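Local coordinates for protein spherulin-4 (Aspergillus clavatus, PDB 5C5G) that probably hydrolyses glycosidic bonds in galactosaminogalactan, as the counterpart of the Sph3 glycoside hydrolase needed to make that polysaccharide in Aspergillus fumigatus, at residues V77-A82 against I113-T118; V149-G154 against S163-T168; V201-P206 against T235-G240; K9-L14 against A225-I230. All coordinates share one frame; numbering follows the deposited sequence.

How the interactions relate
Residues 9-14 hold the chain's first barrel strand, but their partner in interaction 4, residues 225-230, comes more than 200 residues later; this pairing of first and last strands shuts the eight-stranded parallel barrel. Interactions 1 and 2 lie wholly within that long loop, one after the other: 77-82 with 113-118 closes round helix 86-103, whereas interaction 2 closes a short, helix-free connection. They adjoin through neighbouring strands 112-116 and 148-152, where Phe115 N meets Val150 O at 2.8 Å. Interaction 3 crosses interaction 4, since 225-230 falls between 201-206 and 235-240; it ties the strand 198-203 end to the loop leading to helix 245-252.

Interaction 1 of 4, residues V77-A82 against I113-T118; sequences VATTYA and IFFDET
Val77 with Phe115, and Ala78 with Asp116, pair in parallel at the ends of strands 71-78 and 112-116. Backbone hydrogen bonds set the register: Val77 N gives to Phe114 O at 2.8 Å, Val77 O accepts from Asp116 N, and Thr79 N reaches Asp116 O at 3.0 Å, one residue past the first strand. Phe115 CA adds a C-H...O contact to Val77 O, 3.2 Å long.

Beyond the strands the polar contacts pass to Glu117. Its first torsion (chi1 -50°) sets CG beside the backbone N, and the chain is extended beyond. Glu117 OE1 accepts from Thr80 N at 3.0 Å, on the anti side and 34° out of the carboxylate plane. A water donates to the same oxygen and also bonds Thr80 OG1, so two donors hold OE1. Glu117 O takes a weak bond from Tyr81 N at 2.7 Å.

Among the apolar contacts, Glu117 CB makes a CH-pi contact over the centre of the Tyr81 ring, 3.9 Å from the centroid and 12° off the normal. Val77 CG2 meets Ile113 CG2 at 3.7 Å, and Thr79 CG2 meets Phe115 CD1 at 3.8 Å. Helix 86-103 packs on Val77 and Phe115 through Val89, Tyr96 and Ile93.

On the face shared with Ala78, Asp116 carries its carboxylate away from the 77-82 segment to Tyr76 OH; both residues bind N-acetyl-D-galactosamine. The contact thus joins the two strands of a beta-alpha-beta unit at the C-terminal, sugar-binding end of a TIM barrel.

Interaction 2 of 4, residues V149-G154 against S163-T168; sequences VVHNPG and STADST
Ala165 CB sits over the centre of the His151 imidazole, 3.6 Å from the centroid and 6° off the ring normal, a CH-pi contact beside the parallel pairing of strands 148-152 and 167-172 in the TIM barrel. With CG anti to its carbonyl carbon (chi1 -71°), the ring leans back along its strand to meet this methyl. Thr164 OG1 approaches the ring edge near its plane, 3.0 Å from His151 CE1, while its hydrogen bond goes to Tyr161 O. Also in the ring plane lies a water, 2.8 Å from His151 ND1, which bonds Thr168 OG1 too and thereby links neighbouring strands.

Asp166 and Val149 grip each other through two bonds. Asp166 OD2 turns its anti lone pair to Val149 N at 2.9 Å and also forms a salt bridge with Lys138; Asp166 N donates to Val149 O at 2.8 Å. That carbonyl takes a second, weak bond from Ser167 N. Farther along, His151 N donates to Ser167 O at 3.0 Å.

On the face away from His151, Ser167 OG bonds Glu227, and Asn152 ND2 bonds Glu172 and, weakly, Asp116, two sugar-binding residues. At the strand ends Pro153 and Thr168 cross at about a right angle, with Thr168 CG2, anti to its backbone N, only 3.4 Å from Pro153 CD, tighter than usual van der Waals contact.

Interaction 3 of 4, residues V201-P206 against T235-G240; sequences VIHSVP and TDYYAG. With EDO (1,2-ethanediol), chain C.
His203 and Tyr237 lie flat against each other in a face-to-face stack, their centroids 3.7 Å apart and their planes only 3° from parallel. Tyr237 CZ stands over the centre of the imidazole, and His203 CG over the centre of the phenol ring. Tyr238 meets the same histidine differently: its OH comes to the imidazole edge, near the ring plane, 3.5 Å from His203 CD2. Val201 CG1 reaches Tyr238 tip to tip, 3.4 Å from that OH.

The next shell fixes these groups. His203 ND1 shares a 2.8 Å hydrogen bond with Ser204 OG, which restrains the ring's rotation. Across the contact, a type I turn from Asp236 to Ala239, closed by Ala239 N to Asp236 O at 3.0 Å, presents both tyrosines, with Tyr237 CD1 lying 3.5 Å above the Tyr238 ring plane, over its centre. Past the turn, a 1,2-ethanediol, probably from the crystallisation liquor, donates from O2 to Gly240 O at 3.1 Å.

No hydrogen bond joins the two segments; between them the contact is made by ring stacking and van der Waals touch. The polar end of Tyr238 instead bonds Glu172, a residue that binds N-acetyl-D-galactosamine, consistent with a second-shell role in orienting that carboxylate.

Interaction 4 of 4, residues K9-L14 against A225-I230; sequences KVFVPL and ADEIFI. With EDO (1,2-ethanediol), chain C.
Lys9 holds Asp226 with two short bonds: Lys9 N donates to Asp226 O at 2.7 Å, and Lys9 NZ forms a salt bridge to Asp226 OD2, also 2.7 Å. NZ meets that oxygen on its syn side, 23° out of the carboxylate plane, and a bend at the last side-chain torsion turns it there. Arg195 takes OD1 of the same carboxylate. The lysine chain also packs on Glu227, CD to CD at 3.6 Å, while the glutamate's oxygens bond Thr39 and Tyr148 among others.

From here the parallel ladder runs on. Ile228 N donates to Lys9 O at 3.0 Å, and Phe11 N to Ile228 O at 2.9 Å, with the donor 56° out of the carbonyl plane. The axes of the short strand segments 9-13 and 227-230 lie 55° apart. Farther on, Pro13 CD lies over the centre of the Phe229 ring in a CH-pi contact, 3.7 Å from the centroid. Phe11 O, buried without a hydrogen-bond partner in the model, faces Phe229 CD1 at 3.1 Å.

Helix 245-252 packs outside, with Met252 on Val10 and Ile228. Joining first strand to eighth in parallel is the closure characteristic of a TIM barrel.

Interaction 1 of 4, residues V77-A82 against I113-T118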
loop_
_atom_site.group_PDB
_atom_site.type_symbol
_atom_site.label_atom_id
_atom_site.label_comp_id
_atom_site.label_asym_id
_atom_site.label_seq_id
_atom_site.Cartn_x
_atom_site.Cartn_y
_atom_site.Cartn_z
ATOM N N VAL A 77 5.571 4.735 -7.315
ATOM C CA VAL A 77 6.023 5.887 -8.094
ATOM C C VAL A 77 6.091 7.098 -7.177
ATOM O O VAL A 77 5.103 7.433 -6.508
ATOM C CB VAL A 77 5.076 6.186 -9.274
ATOM C CG1 VAL A 77 5.534 7.441 -10.031
ATOM C CG2 VAL A 77 5.007 4.998 -10.225
ATOM N N ALA A 78 7.234 7.769 -7.137
ATOM C CA ALA A 78 7.382 8.956 -6.310
ATOM C C ALA A 78 6.821 10.196 -6.996
ATOM O O ALA A 78 6.960 10.345 -8.213
ATOM C CB ALA A 78 8.853 9.184 -5.990
ATOM N N THR A 79 6.215 11.107 -6.226
ATOM C CA THR A 79 5.757 12.381 -6.781
ATOM C C THR A 79 6.416 13.599 -6.154
ATOM O O THR A 79 6.184 14.701 -6.614
ATOM C CB THR A 79 4.230 12.563 -6.688
ATOM O OG1 THR A 79 3.856 12.880 -5.339
ATOM C CG2 THR A 79 3.484 11.337 -7.150
ATOM N N THR A 80 7.206 13.407 -5.097
ATOM C CA THR A 80 7.884 14.527 -4.429
ATOM C C THR A 80 6.926 15.678 -4.113
ATOM O O THR A 80 7.189 16.839 -4.431
ATOM C CB THR A 80 9.080 15.062 -5.260
ATOM O OG1 THR A 80 9.717 13.973 -5.930
ATOM C CG2 THR A 80 10.092 15.764 -4.341
ATOM N N TYR A 81 5.809 15.348 -3.476
ATOM C CA TYR A 81 4.830 16.355 -3.065
ATOM C C TYR A 81 4.315 17.132 -4.269
ATOM O O TYR A 81 4.047 18.318 -4.196
ATOM C CB TYR A 81 5.408 17.240 -1.954
ATOM C CG TYR A 81 5.905 16.370 -0.832
ATOM C CD1 TYR A 81 5.011 15.728 0.025
ATOM C CD2 TYR A 81 7.266 16.112 -0.677
ATOM C CE1 TYR A 81 5.460 14.889 1.034
ATOM C CE2 TYR A 81 7.720 15.273 0.327
ATOM C CZ TYR A 81 6.820 14.671 1.178
ATOM O OH TYR A 81 7.273 13.841 2.177
ATOM N N ALA A 82 4.137 16.400 -5.368
ATOM C CA ALA A 82 3.603 16.936 -6.618
ATOM C C ALA A 82 4.524 17.945 -7.278
ATOM O O ALA A 82 4.108 18.664 -8.186
ATOM C CB ALA A 82 2.192 17.518 -6.416
ATOM N N ILE A 113 -0.976 1.663 -9.334
ATOM C CA ILE A 113 0.153 2.477 -8.942
ATOM C C ILE A 113 -0.069 3.043 -7.550
ATOM O O ILE A 113 -1.172 3.492 -7.198
ATOM C CB ILE A 113 0.363 3.643 -9.937
ATOM C CG1 ILE A 113 0.656 3.103 -11.354
ATOM C CG2 ILE A 113 1.458 4.578 -9.480
ATOM C CD1 ILE A 113 1.950 2.326 -11.524
ATOM N N PHE A 114 1.016 3.017 -6.780
ATOM C CA PHE A 114 1.115 3.633 -5.457
ATOM C C PHE A 114 1.960 4.889 -5.603
ATOM O O PHE A 114 3.155 4.795 -5.879
ATOM C CB PHE A 114 1.790 2.642 -4.510
ATOM C CG PHE A 114 2.096 3.181 -3.143
ATOM C CD1 PHE A 114 1.147 3.169 -2.146
ATOM C CD2 PHE A 114 3.364 3.668 -2.836
ATOM C CE1 PHE A 114 1.447 3.631 -0.867
ATOM C CE2 PHE A 114 3.665 4.120 -1.558
ATOM C CZ PHE A 114 2.714 4.101 -0.581
ATOM N N PHE A 115 1.341 6.058 -5.453
ATOM C CA PHE A 115 2.019 7.349 -5.582
ATOM C C PHE A 115 2.480 7.800 -4.213
ATOM O O PHE A 115 1.663 8.148 -3.348
ATOM C CB PHE A 115 1.086 8.386 -6.179
ATOM C CG PHE A 115 0.745 8.141 -7.624
ATOM C CD1 PHE A 115 1.709 8.353 -8.611
ATOM C CD2 PHE A 115 -0.516 7.735 -8.007
ATOM C CE1 PHE A 115 1.417 8.153 -9.950
ATOM C CE2 PHE A 115 -0.821 7.522 -9.353
ATOM C CZ PHE A 115 0.151 7.740 -10.331
ATOM N N ASP A 116 3.785 7.811 -4.000
ATOM C CA ASP A 116 4.345 8.239 -2.726
ATOM C C ASP A 116 4.504 9.747 -2.679
ATOM O O ASP A 116 4.654 10.421 -3.703
ATOM C CB ASP A 116 5.676 7.545 -2.467
ATOM C CG ASP A 116 6.032 7.474 -0.997
ATOM O OD1 ASP A 116 5.153 7.686 -0.124
ATOM O OD2 ASP A 116 7.206 7.218 -0.696
ATOM N N GLU A 117 4.429 10.260 -1.466
ATOM C CA GLU A 117 4.679 11.667 -1.166
ATOM C C GLU A 117 3.696 12.588 -1.849
ATOM O O GLU A 117 4.071 13.620 -2.389
ATOM C CB GLU A 117 6.094 12.082 -1.583
ATOM C CG GLU A 117 7.193 11.165 -1.099
ATOM C CD GLU A 117 8.493 11.319 -1.899
ATOM O OE1 GLU A 117 8.454 11.484 -3.153
ATOM O OE2 GLU A 117 9.561 11.263 -1.263
ATOM N N THR A 118 2.426 12.256 -1.833
ATOM C CA THR A 118 1.442 13.194 -2.347
ATOM C C THR A 118 1.254 14.308 -1.302
ATOM O O THR A 118 1.471 14.105 -0.112
ATOM C CB THR A 118 0.122 12.495 -2.658
ATOM O OG1 THR A 118 -0.330 11.805 -1.490
ATOM C CG2 THR A 118 0.298 11.516 -3.810
HETATM O O HOH W 1 10.986 12.186 -4.264
#

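Interaction 2 of 4, residues V149-G154 against S163-T168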
loop_
_atom_site.group_PDB
_atom_site.type_symbol
_atom_site.label_atom_id
_atom_site.label_comp_id
_atom_site.label_asym_id
_atom_site.label_seq_id
_atom_site.Cartn_x
_atom_site.Cartn_y
_atom_site.Cartn_z
ATOM N N VAL A 149 -5.370 3.061 -7.883
ATOM C CA VAL A 149 -4.575 4.230 -7.529
ATOM C C VAL A 149 -4.564 4.390 -6.018
ATOM O O VAL A 149 -5.623 4.496 -5.386
ATOM C CB VAL A 149 -5.161 5.506 -8.145
ATOM C CG1 VAL A 149 -4.427 6.751 -7.639
ATOM C CG2 VAL A 149 -5.077 5.443 -9.661
ATOM N N VAL A 150 -3.366 4.410 -5.443
ATOM C CA VAL A 150 -3.203 4.701 -4.019
ATOM C C VAL A 150 -2.298 5.908 -3.878
ATOM O O VAL A 150 -1.325 6.038 -4.622
ATOM C CB VAL A 150 -2.635 3.489 -3.241
ATOM C CG1 VAL A 150 -2.367 3.813 -1.766
ATOM C CG2 VAL A 150 -3.586 2.311 -3.336
ATOM N N HIS A 151 -2.639 6.796 -2.947
ATOM C CA HIS A 151 -1.811 7.938 -2.604
ATOM C C HIS A 151 -1.239 7.761 -1.222
ATOM O O HIS A 151 -1.935 7.279 -0.326
ATOM C CB HIS A 151 -2.658 9.208 -2.573
ATOM C CG HIS A 151 -3.110 9.668 -3.912
ATOM N ND1 HIS A 151 -3.969 10.729 -4.072
ATOM C CD2 HIS A 151 -2.814 9.222 -5.155
ATOM C CE1 HIS A 151 -4.181 10.920 -5.364
ATOM N NE2 HIS A 151 -3.497 10.019 -6.040
ATOM N N ASN A 152 -0.008 8.203 -1.019
ATOM C CA ASN A 152 0.582 8.252 0.319
ATOM C C ASN A 152 1.071 9.643 0.712
ATOM O O ASN A 152 2.241 9.974 0.549
ATOM C CB ASN A 152 1.737 7.287 0.478
ATOM C CG ASN A 152 2.237 7.254 1.909
ATOM O OD1 ASN A 152 1.546 7.696 2.838
ATOM N ND2 ASN A 152 3.463 6.786 2.102
ATOM N N PRO A 153 0.173 10.445 1.285
ATOM C CA PRO A 153 0.606 11.715 1.861
ATOM C C PRO A 153 1.260 11.514 3.215
ATOM O O PRO A 153 1.878 12.450 3.721
ATOM C CB PRO A 153 -0.706 12.501 2.005
ATOM C CG PRO A 153 -1.762 11.448 2.108
ATOM C CD PRO A 153 -1.293 10.320 1.236
ATOM N N GLY A 154 1.119 10.335 3.801
ATOM C CA GLY A 154 1.749 10.028 5.072
ATOM C C GLY A 154 1.162 10.786 6.248
ATOM O O GLY A 154 1.790 10.866 7.309
ATOM N N SER A 163 -11.031 11.622 -3.240
ATOM C CA SER A 163 -11.797 10.999 -4.318
ATOM C C SER A 163 -10.956 10.798 -5.583
ATOM O O SER A 163 -11.422 10.147 -6.523
ATOM C CB SER A 163 -13.056 11.797 -4.623
ATOM O OG SER A 163 -12.703 13.065 -5.107
ATOM N N THR A 164 -9.730 11.310 -5.611
ATOM C CA THR A 164 -8.844 11.096 -6.756
ATOM C C THR A 164 -8.086 9.774 -6.697
ATOM O O THR A 164 -7.417 9.390 -7.659
ATOM C CB THR A 164 -7.839 12.255 -6.926
ATOM O OG1 THR A 164 -6.865 12.274 -5.874
ATOM C CG2 THR A 164 -8.570 13.566 -6.946
ATOM N N ALA A 165 -8.193 9.062 -5.587
ATOM C CA ALA A 165 -7.497 7.792 -5.386
ATOM C C ALA A 165 -8.495 6.751 -4.896
ATOM O O ALA A 165 -9.545 7.093 -4.325
ATOM C CB ALA A 165 -6.360 7.946 -4.384
ATOM N N ASP A 166 -8.181 5.483 -5.099
ATOM C CA ASP A 166 -8.956 4.407 -4.508
ATOM C C ASP A 166 -8.726 4.296 -3.014
ATOM O O ASP A 166 -9.660 4.024 -2.248
ATOM C CB ASP A 166 -8.626 3.095 -5.203
ATOM C CG ASP A 166 -9.051 3.104 -6.639
ATOM O OD1 ASP A 166 -10.277 3.168 -6.881
ATOM O OD2 ASP A 166 -8.209 3.059 -7.560
ATOM N N SER A 167 -7.492 4.544 -2.583
ATOM C CA SER A 167 -7.147 4.597 -1.159
ATOM C C SER A 167 -6.057 5.604 -0.934
ATOM O O SER A 167 -5.207 5.794 -1.810
ATOM C CB SER A 167 -6.682 3.234 -0.649
ATOM O OG SER A 167 -7.710 2.266 -0.774
ATOM N N THR A 168 -6.075 6.222 0.241
ATOM C CA THR A 168 -5.064 7.177 0.639
ATOM C C THR A 168 -4.541 6.790 2.004
ATOM O O THR A 168 -5.317 6.582 2.935
ATOM C CB THR A 168 -5.651 8.607 0.710
ATOM O OG1 THR A 168 -6.078 9.017 -0.591
ATOM C CG2 THR A 168 -4.637 9.601 1.187
HETATM O O HOH W 2 -5.076 11.597 -1.625
#

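Interaction 3 of 4, residues V201-P206 against T235-G240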
loop_
_atom_site.group_PDB
_atom_site.type_symbol
_atom_site.label_atom_id
_atom_site.label_comp_id
_atom_site.label_asym_id
_atom_site.label_seq_id
_atom_site.Cartn_x
_atom_site.Cartn_y
_atom_site.Cartn_z
ATOM N N VAL A 201 -0.992 2.922 8.254
ATOM C CA VAL A 201 0.280 2.245 8.403
ATOM C C VAL A 201 0.838 2.596 9.782
ATOM O O VAL A 201 1.157 3.762 10.053
ATOM C CB VAL A 201 1.258 2.689 7.313
ATOM C CG1 VAL A 201 2.656 2.143 7.575
ATOM C CG2 VAL A 201 0.783 2.221 5.949
ATOM N N ILE A 202 0.958 1.590 10.634
ATOM C CA ILE A 202 1.428 1.780 11.998
ATOM C C ILE A 202 2.620 0.872 12.211
ATOM O O ILE A 202 2.477 -0.343 12.219
ATOM C CB ILE A 202 0.346 1.450 13.041
ATOM C CG1 ILE A 202 -0.943 2.227 12.757
ATOM C CG2 ILE A 202 0.842 1.760 14.449
ATOM C CD1 ILE A 202 -2.136 1.727 13.569
ATOM N N HIS A 203 3.790 1.462 12.398
ATOM C CA HIS A 203 4.995 0.696 12.658
ATOM C C HIS A 203 5.467 0.945 14.082
ATOM O O HIS A 203 4.845 1.704 14.832
ATOM C CB HIS A 203 6.070 1.008 11.620
ATOM C CG HIS A 203 6.411 2.457 11.488
ATOM N ND1 HIS A 203 7.078 3.166 12.462
ATOM C CD2 HIS A 203 6.199 3.320 10.468
ATOM C CE1 HIS A 203 7.253 4.410 12.048
ATOM N NE2 HIS A 203 6.728 4.528 10.840
ATOM N N SER A 204 6.553 0.289 14.472
ATOM C CA SER A 204 7.164 0.523 15.775
ATOM C C SER A 204 6.194 0.205 16.903
ATOM O O SER A 204 6.250 0.816 17.979
ATOM C CB SER A 204 7.674 1.967 15.876
ATOM O OG SER A 204 8.460 2.293 14.726
ATOM N N VAL A 205 5.331 -0.775 16.696
ATOM C CA VAL A 205 4.447 -1.208 17.777
ATOM C C VAL A 205 5.274 -1.956 18.832
ATOM O O VAL A 205 6.031 -2.866 18.493
ATOM C CB VAL A 205 3.347 -2.120 17.247
ATOM C CG1 VAL A 205 2.417 -2.535 18.370
ATOM C CG2 VAL A 205 2.551 -1.418 16.160
ATOM N N PRO A 206 5.158 -1.568 20.118
ATOM C CA PRO A 206 5.898 -2.283 21.160
ATOM C C PRO A 206 5.521 -3.754 21.177
ATOM O O PRO A 206 4.370 -4.107 20.936
ATOM C CB PRO A 206 5.422 -1.620 22.457
ATOM C CG PRO A 206 4.918 -0.290 22.056
ATOM C CD PRO A 206 4.386 -0.439 20.663
ATOM N N THR A 235 12.816 -0.455 13.104
ATOM C CA THR A 235 13.870 -0.170 12.134
ATOM C C THR A 235 13.606 -1.052 10.927
ATOM O O THR A 235 13.230 -2.218 11.080
ATOM C CB THR A 235 15.237 -0.521 12.711
ATOM O OG1 THR A 235 15.434 0.221 13.915
ATOM C CG2 THR A 235 16.369 -0.192 11.727
ATOM N N ASP A 236 13.768 -0.502 9.730
ATOM C CA ASP A 236 13.592 -1.270 8.494
ATOM C C ASP A 236 12.218 -1.918 8.442
ATOM O O ASP A 236 12.044 -3.068 8.000
ATOM C CB ASP A 236 14.702 -2.305 8.323
ATOM C CG ASP A 236 16.045 -1.672 8.108
ATOM O OD1 ASP A 236 16.114 -0.663 7.381
ATOM O OD2 ASP A 236 17.026 -2.192 8.668
ATOM N N TYR A 237 11.223 -1.154 8.872
ATOM C CA TYR A 237 9.873 -1.671 9.028
ATOM C C TYR A 237 9.133 -1.947 7.721
ATOM O O TYR A 237 8.068 -2.559 7.770
ATOM C CB TYR A 237 9.027 -0.769 9.946
ATOM C CG TYR A 237 9.366 0.708 9.899
ATOM C CD1 TYR A 237 9.020 1.503 8.811
ATOM C CD2 TYR A 237 10.041 1.299 10.955
ATOM C CE1 TYR A 237 9.345 2.835 8.787
ATOM C CE2 TYR A 237 10.363 2.624 10.945
ATOM C CZ TYR A 237 10.005 3.393 9.860
ATOM O OH TYR A 237 10.337 4.721 9.859
ATOM N N TYR A 238 9.671 -1.523 6.577
ATOM C CA TYR A 238 9.124 -1.910 5.276
ATOM C C TYR A 238 10.044 -2.859 4.540
ATOM O O TYR A 238 9.772 -3.218 3.396
ATOM C CB TYR A 238 8.849 -0.682 4.398
ATOM C CG TYR A 238 8.026 0.392 5.078
ATOM C CD1 TYR A 238 6.954 0.071 5.891
ATOM C CD2 TYR A 238 8.337 1.728 4.900
ATOM C CE1 TYR A 238 6.208 1.064 6.511
ATOM C CE2 TYR A 238 7.594 2.725 5.510
ATOM C CZ TYR A 238 6.529 2.379 6.313
ATOM O OH TYR A 238 5.789 3.361 6.951
ATOM N N ALA A 239 11.120 -3.293 5.191
ATOM C CA ALA A 239 12.120 -4.122 4.527
ATOM C C ALA A 239 12.346 -5.432 5.248
ATOM O O ALA A 239 13.327 -6.127 4.978
ATOM C CB ALA A 239 13.423 -3.361 4.374
ATOM N N GLY A 240 11.411 -5.796 6.104
ATOM C CA GLY A 240 11.464 -7.060 6.803
ATOM C C GLY A 240 10.104 -7.286 7.420
ATOM O O GLY A 240 9.258 -6.391 7.439
HETATM C C1 EDO C . 6.329 -5.409 4.316
HETATM O O1 EDO C . 7.734 -5.169 4.333
HETATM C C2 EDO C . 6.094 -6.748 4.994
HETATM O O2 EDO C . 6.362 -6.634 6.391
#

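Interaction 4 of 4, residues K9-L14 against A225-I230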
loop_
_atom_site.group_PDB
_atom_site.type_symbol
_atom_site.label_atom_id
_atom_site.label_comp_id
_atom_site.label_asym_id
_atom_site.label_seq_id
_atom_site.Cartn_x
_atom_site.Cartn_y
_atom_site.Cartn_z
ATOM N N LYS A 9 -8.382 -4.816 3.986
ATOM C CA LYS A 9 -7.291 -5.387 3.221
ATOM C C LYS A 9 -6.000 -5.266 4.001
ATOM O O LYS A 9 -5.783 -4.280 4.702
ATOM C CB LYS A 9 -7.145 -4.641 1.907
ATOM C CG LYS A 9 -8.402 -4.662 1.054
ATOM C CD LYS A 9 -8.276 -3.763 -0.165
ATOM C CE LYS A 9 -9.560 -3.731 -0.994
ATOM N NZ LYS A 9 -10.754 -3.343 -0.191
ATOM N N VAL A 10 -5.133 -6.254 3.835
ATOM C CA VAL A 10 -3.776 -6.151 4.344
ATOM C C VAL A 10 -2.949 -5.342 3.344
ATOM O O VAL A 10 -2.807 -5.738 2.182
ATOM C CB VAL A 10 -3.153 -7.541 4.573
ATOM C CG1 VAL A 10 -1.696 -7.419 4.955
ATOM C CG2 VAL A 10 -3.928 -8.300 5.652
ATOM N N PHE A 11 -2.447 -4.200 3.791
ATOM C CA PHE A 11 -1.599 -3.343 2.966
ATOM C C PHE A 11 -0.156 -3.718 3.249
ATOM O O PHE A 11 0.243 -3.807 4.416
ATOM C CB PHE A 11 -1.855 -1.900 3.335
ATOM C CG PHE A 11 -1.080 -0.938 2.526
ATOM C CD1 PHE A 11 -1.444 -0.652 1.224
ATOM C CD2 PHE A 11 0.025 -0.327 3.047
ATOM C CE1 PHE A 11 -0.708 0.243 0.472
ATOM C CE2 PHE A 11 0.760 0.561 2.301
ATOM C CZ PHE A 11 0.395 0.839 1.019
ATOM N N VAL A 12 0.626 -3.962 2.206
ATOM C CA VAL A 12 1.989 -4.461 2.364
ATOM C C VAL A 12 2.954 -3.582 1.581
ATOM O O VAL A 12 3.026 -3.690 0.349
ATOM C CB VAL A 12 2.135 -5.912 1.878
ATOM C CG1 VAL A 12 3.488 -6.475 2.310
ATOM C CG2 VAL A 12 0.994 -6.787 2.428
ATOM N N PRO A 13 3.685 -2.698 2.267
ATOM C CA PRO A 13 4.753 -1.963 1.586
ATOM C C PRO A 13 5.943 -2.894 1.509
ATOM O O PRO A 13 6.740 -2.989 2.438
ATOM C CB PRO A 13 4.992 -0.759 2.484
ATOM C CG PRO A 13 4.453 -1.148 3.812
ATOM C CD PRO A 13 3.537 -2.303 3.679
ATOM N N LEU A 14 6.043 -3.626 0.413
ATOM C CA LEU A 14 6.965 -4.746 0.315
ATOM C C LEU A 14 8.294 -4.268 -0.230
ATOM O O LEU A 14 8.660 -4.543 -1.376
ATOM C CB LEU A 14 6.368 -5.858 -0.554
ATOM C CG LEU A 14 7.162 -7.159 -0.616
ATOM C CD1 LEU A 14 7.221 -7.802 0.755
ATOM C CD2 LEU A 14 6.555 -8.112 -1.613
ATOM N N ALA A 225 -10.287 2.248 8.745
ATOM C CA ALA A 225 -9.431 2.165 7.563
ATOM C C ALA A 225 -9.604 0.824 6.871
ATOM O O ALA A 225 -9.481 -0.231 7.503
ATOM C CB ALA A 225 -7.978 2.354 7.941
ATOM N N ASP A 226 -9.875 0.857 5.574
ATOM C CA ASP A 226 -10.125 -0.360 4.808
ATOM C C ASP A 226 -8.846 -1.045 4.348
ATOM O O ASP A 226 -8.926 -2.147 3.818
ATOM C CB ASP A 226 -10.993 -0.037 3.598
ATOM C CG ASP A 226 -11.512 -1.268 2.887
ATOM O OD1 ASP A 226 -12.178 -2.100 3.546
ATOM O OD2 ASP A 226 -11.286 -1.383 1.654
ATOM N N GLU A 227 -7.682 -0.424 4.543
ATOM C CA GLU A 227 -6.398 -1.081 4.273
ATOM C C GLU A 227 -5.469 -0.769 5.421
ATOM O O GLU A 227 -5.429 0.374 5.868
ATOM C CB GLU A 227 -5.778 -0.648 2.938
ATOM C CG GLU A 227 -6.803 -0.538 1.817
ATOM C CD GLU A 227 -6.277 -0.798 0.426
ATOM O OE1 GLU A 227 -5.264 -1.525 0.286
ATOM O OE2 GLU A 227 -6.897 -0.292 -0.524
ATOM N N ILE A 228 -4.753 -1.777 5.923
ATOM C CA ILE A 228 -3.986 -1.639 7.153
ATOM C C ILE A 228 -2.666 -2.405 7.069
ATOM O O ILE A 228 -2.645 -3.556 6.629
ATOM C CB ILE A 228 -4.772 -2.209 8.346
ATOM C CG1 ILE A 228 -6.132 -1.523 8.474
ATOM C CG2 ILE A 228 -3.960 -2.087 9.625
ATOM C CD1 ILE A 228 -7.040 -2.157 9.497
ATOM N N PHE A 229 -1.592 -1.761 7.520
ATOM C CA PHE A 229 -0.326 -2.434 7.797
ATOM C C PHE A 229 0.055 -2.106 9.228
ATOM O O PHE A 229 0.068 -0.934 9.613
ATOM C CB PHE A 229 0.770 -1.921 6.879
ATOM C CG PHE A 229 2.103 -2.601 7.068
ATOM C CD1 PHE A 229 2.243 -3.960 6.840
ATOM C CD2 PHE A 229 3.229 -1.871 7.432
ATOM C CE1 PHE A 229 3.492 -4.582 7.008
ATOM C CE2 PHE A 229 4.467 -2.489 7.587
ATOM C CZ PHE A 229 4.594 -3.831 7.371
ATOM N N ILE A 230 0.341 -3.137 10.025
ATOM C CA ILE A 230 0.811 -2.979 11.394
ATOM C C ILE A 230 2.056 -3.833 11.548
ATOM O O ILE A 230 2.048 -4.995 11.146
ATOM C CB ILE A 230 -0.255 -3.419 12.409
ATOM C CG1 ILE A 230 -1.406 -2.418 12.384
ATOM C CG2 ILE A 230 0.338 -3.496 13.819
ATOM C CD1 ILE A 230 -2.652 -2.868 13.160
HETATM C C1 EDO C . 6.329 -5.409 4.316
HETATM O O1 EDO C . 7.734 -5.169 4.333
HETATM C C2 EDO C . 6.094 -6.748 4.994
HETATM O O2 EDO C . 6.362 -6.634 6.391
#